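Transcriptional regulator (PDB 4IVN) probably binds DNA as a repressor of the sialic acid catabolism (nan) operon and binds the sugar phosphate ManNAc-6P. Local coordinates at residues A[129-143]-A[154-166]. Residues are numbered along the deposited sequence; the frame is centred on the assembly and turned at random.
Sequences FIGCIGVGASSIVGR and KKAIMFEDTHLAA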
loop_
_atom_site.group_PDB
_atom_site.type_symbol
_atom_site.label_atom_id
_atom_site.label_comp_id
_atom_site.label_asym_id
_atom_site.label_seq_id
_atom_site.Cartn_x
_atom_site.Cartn_y
_atom_site.Cartn_z
ATOM N N PHE A 129 18.104 -8.051 -11.855
ATOM C CA PHE A 129 16.826 -7.439 -12.348
ATOM C C PHE A 129 15.712 -8.122 -11.607
ATOM O O PHE A 129 15.763 -9.367 -11.395
ATOM C CB PHE A 129 16.648 -7.629 -13.877
ATOM C CG PHE A 129 15.238 -7.220 -14.386
ATOM C CD1 PHE A 129 14.980 -5.918 -14.740
ATOM C CD2 PHE A 129 14.189 -8.169 -14.435
ATOM C CE1 PHE A 129 13.699 -5.558 -15.239
ATOM C CE2 PHE A 129 12.933 -7.799 -14.888
ATOM C CZ PHE A 129 12.703 -6.503 -15.294
ATOM N N ILE A 130 14.749 -7.324 -11.147
ATOM C CA ILE A 130 13.673 -7.885 -10.363
ATOM C C ILE A 130 12.358 -7.476 -11.007
ATOM O O ILE A 130 12.026 -6.233 -11.144
ATOM C CB ILE A 130 13.739 -7.390 -8.882
ATOM C CG1 ILE A 130 15.066 -7.872 -8.228
ATOM C CG2 ILE A 130 12.536 -7.938 -8.048
ATOM C CD1 ILE A 130 15.304 -7.307 -6.834
ATOM N N GLY A 131 11.594 -8.487 -11.373
ATOM C CA GLY A 131 10.279 -8.274 -12.006
ATOM C C GLY A 131 9.214 -8.542 -10.955
ATOM O O GLY A 131 9.289 -9.561 -10.217
ATOM N N CYS A 132 8.169 -7.706 -10.883
ATOM C CA CYS A 132 7.120 -7.963 -9.873
ATOM C C CYS A 132 5.754 -8.033 -10.564
ATOM O O CYS A 132 5.565 -7.312 -11.537
ATOM C CB CYS A 132 7.051 -6.830 -8.848
ATOM S SG CYS A 132 8.654 -6.565 -8.038
ATOM N N ILE A 133 4.866 -8.907 -10.085
ATOM C CA ILE A 133 3.611 -9.167 -10.804
ATOM C C ILE A 133 2.483 -9.191 -9.784
ATOM O O ILE A 133 2.569 -9.891 -8.776
ATOM C CB ILE A 133 3.614 -10.512 -11.628
ATOM C CG1 ILE A 133 4.801 -10.681 -12.562
ATOM C CG2 ILE A 133 2.327 -10.645 -12.433
ATOM C CD1 ILE A 133 4.935 -12.175 -12.903
ATOM N N GLY A 134 1.388 -8.437 -10.070
ATOM C CA GLY A 134 0.220 -8.501 -9.237
ATOM C C GLY A 134 -0.877 -7.623 -9.793
ATOM O O GLY A 134 -0.585 -6.629 -10.516
ATOM N N VAL A 135 -2.126 -8.035 -9.530
ATOM C CA VAL A 135 -3.294 -7.270 -9.994
ATOM C C VAL A 135 -4.272 -6.870 -8.958
ATOM O O VAL A 135 -4.256 -7.371 -7.798
ATOM C CB VAL A 135 -4.065 -8.024 -11.135
ATOM C CG1 VAL A 135 -3.139 -8.338 -12.360
ATOM C CG2 VAL A 135 -4.698 -9.294 -10.585
ATOM N N GLY A 136 -5.151 -5.909 -9.284
ATOM C CA GLY A 136 -6.165 -5.465 -8.301
ATOM C C GLY A 136 -5.436 -4.943 -7.066
ATOM O O GLY A 136 -4.499 -4.143 -7.192
ATOM N N ALA A 137 -5.861 -5.344 -5.869
ATOM C CA ALA A 137 -5.244 -4.824 -4.654
ATOM C C ALA A 137 -3.797 -5.266 -4.509
ATOM O O ALA A 137 -3.004 -4.602 -3.810
ATOM C CB ALA A 137 -5.982 -5.249 -3.413
ATOM N N SER A 138 -3.460 -6.399 -5.103
ATOM C CA SER A 138 -2.029 -6.848 -5.050
ATOM C C SER A 138 -1.124 -5.934 -5.848
ATOM O O SER A 138 0.086 -5.942 -5.617
ATOM C CB SER A 138 -1.881 -8.323 -5.535
ATOM O OG SER A 138 -2.234 -9.170 -4.381
ATOM N N SER A 139 -1.678 -5.215 -6.843
ATOM C CA SER A 139 -0.867 -4.103 -7.502
ATOM C C SER A 139 -0.216 -3.162 -6.437
ATOM O O SER A 139 0.928 -2.729 -6.590
ATOM C CB SER A 139 -1.778 -3.219 -8.373
ATOM O OG SER A 139 -1.073 -2.120 -8.925
ATOM N N ILE A 140 -0.960 -2.846 -5.393
ATOM C CA ILE A 140 -0.509 -1.852 -4.340
ATOM C C ILE A 140 0.710 -2.418 -3.643
ATOM O O ILE A 140 1.705 -1.697 -3.415
ATOM C CB ILE A 140 -1.664 -1.598 -3.297
ATOM C CG1 ILE A 140 -2.733 -0.631 -3.868
ATOM C CG2 ILE A 140 -1.164 -1.030 -1.959
ATOM C CD1 ILE A 140 -3.400 -1.038 -5.170
ATOM N N VAL A 141 0.651 -3.723 -3.336
ATOM C CA VAL A 141 1.786 -4.391 -2.661
ATOM C C VAL A 141 3.040 -4.516 -3.542
ATOM O O VAL A 141 4.152 -4.203 -3.041
ATOM C CB VAL A 141 1.377 -5.790 -2.047
ATOM C CG1 VAL A 141 2.588 -6.485 -1.376
ATOM C CG2 VAL A 141 0.224 -5.534 -1.072
ATOM N N GLY A 142 2.844 -4.944 -4.801
ATOM C CA GLY A 142 3.910 -5.070 -5.781
ATOM C C GLY A 142 4.552 -3.686 -6.088
ATOM O O GLY A 142 5.756 -3.558 -6.168
ATOM N N ARG A 143 3.743 -2.621 -6.186
ATOM C CA ARG A 143 4.284 -1.270 -6.322
ATOM C C ARG A 143 5.099 -0.874 -5.119
ATOM O O ARG A 143 6.099 -0.197 -5.266
ATOM C CB ARG A 143 3.128 -0.246 -6.480
ATOM C CG ARG A 143 2.437 -0.214 -7.866
ATOM C CD ARG A 143 3.391 -0.038 -9.094
ATOM N NE ARG A 143 2.743 -0.256 -10.446
ATOM C CZ ARG A 143 3.299 -0.035 -11.654
ATOM N NH1 ARG A 143 4.577 0.359 -11.757
ATOM N NH2 ARG A 143 2.558 -0.196 -12.786
ATOM N N LYS A 154 18.141 -1.089 -6.764
ATOM C CA LYS A 154 17.970 -2.310 -7.566
ATOM C C LYS A 154 17.159 -1.915 -8.803
ATOM O O LYS A 154 16.267 -0.988 -8.721
ATOM C CB LYS A 154 17.170 -3.386 -6.830
ATOM C CG LYS A 154 17.817 -3.991 -5.560
ATOM C CD LYS A 154 19.231 -4.508 -5.824
ATOM C CE LYS A 154 19.245 -5.847 -6.502
ATOM N NZ LYS A 154 20.618 -6.474 -6.254
ATOM N N LYS A 155 17.334 -2.650 -9.894
ATOM C CA LYS A 155 16.341 -2.431 -10.992
ATOM C C LYS A 155 15.101 -3.258 -10.685
ATOM O O LYS A 155 15.231 -4.489 -10.524
ATOM C CB LYS A 155 16.959 -2.910 -12.339
ATOM C CG LYS A 155 18.243 -2.122 -12.688
ATOM C CD LYS A 155 17.756 -0.673 -12.956
ATOM C CE LYS A 155 18.787 0.198 -13.681
ATOM N NZ LYS A 155 20.133 0.108 -13.015
ATOM N N ALA A 156 13.942 -2.628 -10.549
ATOM C CA ALA A 156 12.708 -3.371 -10.284
ATOM C C ALA A 156 11.651 -2.805 -11.174
ATOM O O ALA A 156 11.483 -1.564 -11.322
ATOM C CB ALA A 156 12.287 -3.266 -8.828
ATOM N N ILE A 157 10.905 -3.709 -11.786
ATOM C CA ILE A 157 9.712 -3.284 -12.510
ATOM C C ILE A 157 8.501 -3.997 -11.949
ATOM O O ILE A 157 8.492 -5.236 -11.786
ATOM C CB ILE A 157 9.831 -3.611 -13.991
ATOM C CG1 ILE A 157 8.555 -3.173 -14.729
ATOM C CG2 ILE A 157 9.955 -5.091 -14.141
ATOM C CD1 ILE A 157 8.751 -3.277 -16.187
ATOM N N MET A 158 7.473 -3.218 -11.649
ATOM C CA MET A 158 6.163 -3.777 -11.336
ATOM C C MET A 158 5.264 -3.802 -12.615
ATOM O O MET A 158 5.086 -2.779 -13.273
ATOM C CB MET A 158 5.579 -2.996 -10.172
ATOM C CG MET A 158 4.166 -3.341 -9.734
ATOM S SD MET A 158 4.001 -5.059 -9.383
ATOM C CE MET A 158 2.196 -5.209 -9.429
ATOM N N PHE A 159 4.700 -4.954 -12.966
ATOM C CA PHE A 159 3.726 -5.030 -14.093
ATOM C C PHE A 159 2.291 -5.191 -13.503
ATOM O O PHE A 159 2.030 -6.194 -12.777
ATOM C CB PHE A 159 4.005 -6.318 -14.925
ATOM C CG PHE A 159 5.372 -6.394 -15.571
ATOM C CD1 PHE A 159 6.466 -6.910 -14.877
ATOM C CD2 PHE A 159 5.545 -6.015 -16.910
ATOM C CE1 PHE A 159 7.715 -7.062 -15.505
ATOM C CE2 PHE A 159 6.793 -6.106 -17.501
ATOM C CZ PHE A 159 7.864 -6.653 -16.807
ATOM N N GLU A 160 1.309 -4.363 -13.839
ATOM C CA GLU A 160 -0.101 -4.995 -13.800
ATOM C C GLU A 160 -0.660 -5.353 -15.197
ATOM O O GLU A 160 -1.841 -5.996 -15.278
ATOM C CB GLU A 160 -1.188 -4.182 -13.019
ATOM C CG GLU A 160 -0.690 -3.742 -11.670
ATOM C CD GLU A 160 0.198 -2.545 -11.758
ATOM O OE1 GLU A 160 0.411 -2.030 -12.880
ATOM O OE2 GLU A 160 0.659 -2.103 -10.696
ATOM N N ASP A 161 0.106 -4.925 -16.251
ATOM C CA ASP A 161 -0.201 -5.525 -17.578
ATOM C C ASP A 161 0.343 -6.976 -17.625
ATOM O O ASP A 161 1.568 -7.160 -17.760
ATOM C CB ASP A 161 0.281 -4.697 -18.770
ATOM C CG ASP A 161 -0.255 -5.268 -20.102
ATOM O OD1 ASP A 161 -0.490 -4.561 -21.184
ATOM O OD2 ASP A 161 -0.496 -6.526 -20.082
ATOM N N THR A 162 -0.519 -7.949 -17.514
ATOM C CA THR A 162 -0.104 -9.383 -17.336
ATOM C C THR A 162 0.328 -9.981 -18.661
ATOM O O THR A 162 1.012 -10.998 -18.671
ATOM C CB THR A 162 -1.188 -10.216 -16.668
ATOM O OG1 THR A 162 -2.412 -9.889 -17.293
ATOM C CG2 THR A 162 -1.357 -9.808 -15.162
ATOM N N HIS A 163 -0.020 -9.322 -19.756
ATOM C CA HIS A 163 0.518 -9.630 -21.100
ATOM C C HIS A 163 1.950 -9.278 -21.184
ATOM O O HIS A 163 2.780 -10.137 -21.550
ATOM C CB HIS A 163 -0.305 -8.918 -22.160
ATOM C CG HIS A 163 -1.652 -9.563 -22.342
ATOM N ND1 HIS A 163 -2.034 -10.137 -23.511
ATOM C CD2 HIS A 163 -2.707 -9.731 -21.432
ATOM C CE1 HIS A 163 -3.317 -10.621 -23.382
ATOM N NE2 HIS A 163 -3.710 -10.400 -22.081
ATOM N N LEU A 164 2.289 -8.052 -20.739
ATOM C CA LEU A 164 3.687 -7.618 -20.732
ATOM C C LEU A 164 4.488 -8.475 -19.745
ATOM O O LEU A 164 5.655 -8.872 -20.046
ATOM C CB LEU A 164 3.806 -6.151 -20.360
ATOM C CG LEU A 164 3.466 -5.138 -21.478
ATOM C CD1 LEU A 164 3.759 -3.708 -20.983
ATOM C CD2 LEU A 164 4.294 -5.395 -22.728
ATOM N N ALA A 165 3.873 -8.731 -18.595
ATOM C CA ALA A 165 4.590 -9.506 -17.530
ATOM C C ALA A 165 4.888 -10.925 -18.120
ATOM O O ALA A 165 6.012 -11.472 -17.956
ATOM C CB ALA A 165 3.686 -9.663 -16.302
ATOM N N ALA A 166 3.886 -11.519 -18.783
ATOM C CA ALA A 166 4.142 -12.847 -19.498
ATOM C C ALA A 166 5.287 -12.736 -20.508
ATOM O O ALA A 166 6.147 -13.650 -20.571
ATOM C CB ALA A 166 2.918 -13.429 -20.169
#
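In a beta-alpha-beta unit of the SIS domain, Ile-130 and Cys-132 of strand 129-133 pair in parallel with strand 156-159, which forms one border of the five-stranded sheet within the chain. Ile-130 N donates to Lys-155 O and Ile-130 O accepts from Ile-157 N; one step on, Cys-132 N reaches Ile-157 O at 2.6 Å and Cys-132 O takes Phe-159 N in an almost straight bond (174°). On the face that carries Cys-132 and Met-158, helix 137-151 runs back over the sheet, as a beta-alpha-beta crossover requires. Met-158 fills the interval between the two layers: its chain bends at chi2 (54°), which lays Met-158 SD 3.6 Å from Gly-142 CA and sends CE to Gly-134 O. The absence of a side chain at Gly-142 is what admits the sulfur this close to the helix.

Above Met-158 CG lies the guanidinium of Arg-143, which engages Glu-160 side-on. Arg-143 NE and NH2 donate to the syn lone pairs of Glu-160 OE2 and OE1, each at 2.8 Å, although the two planes are turned 37° apart. Ser-139 OG also donates to Glu-160 OE2, at a very short 2.5 Å, so three bonds from two residues a helical turn apart hold the carboxylate's rotation.

On the other face, with Ile-157 and Phe-159, Ile-157 CG2 meets the Phe-129 ring obliquely, 3.3 Å from Phe-129 CZ, while the Phe-159 ring lies between Ile-157 CD1 on one face and Ala-165 CA on the other. Val-135 to Ser-138, where the strand turns into the helix, line the ManNAc-6P pocket, and there Ala-137 N and Ser-138 OG hydrogen-bond the ligand.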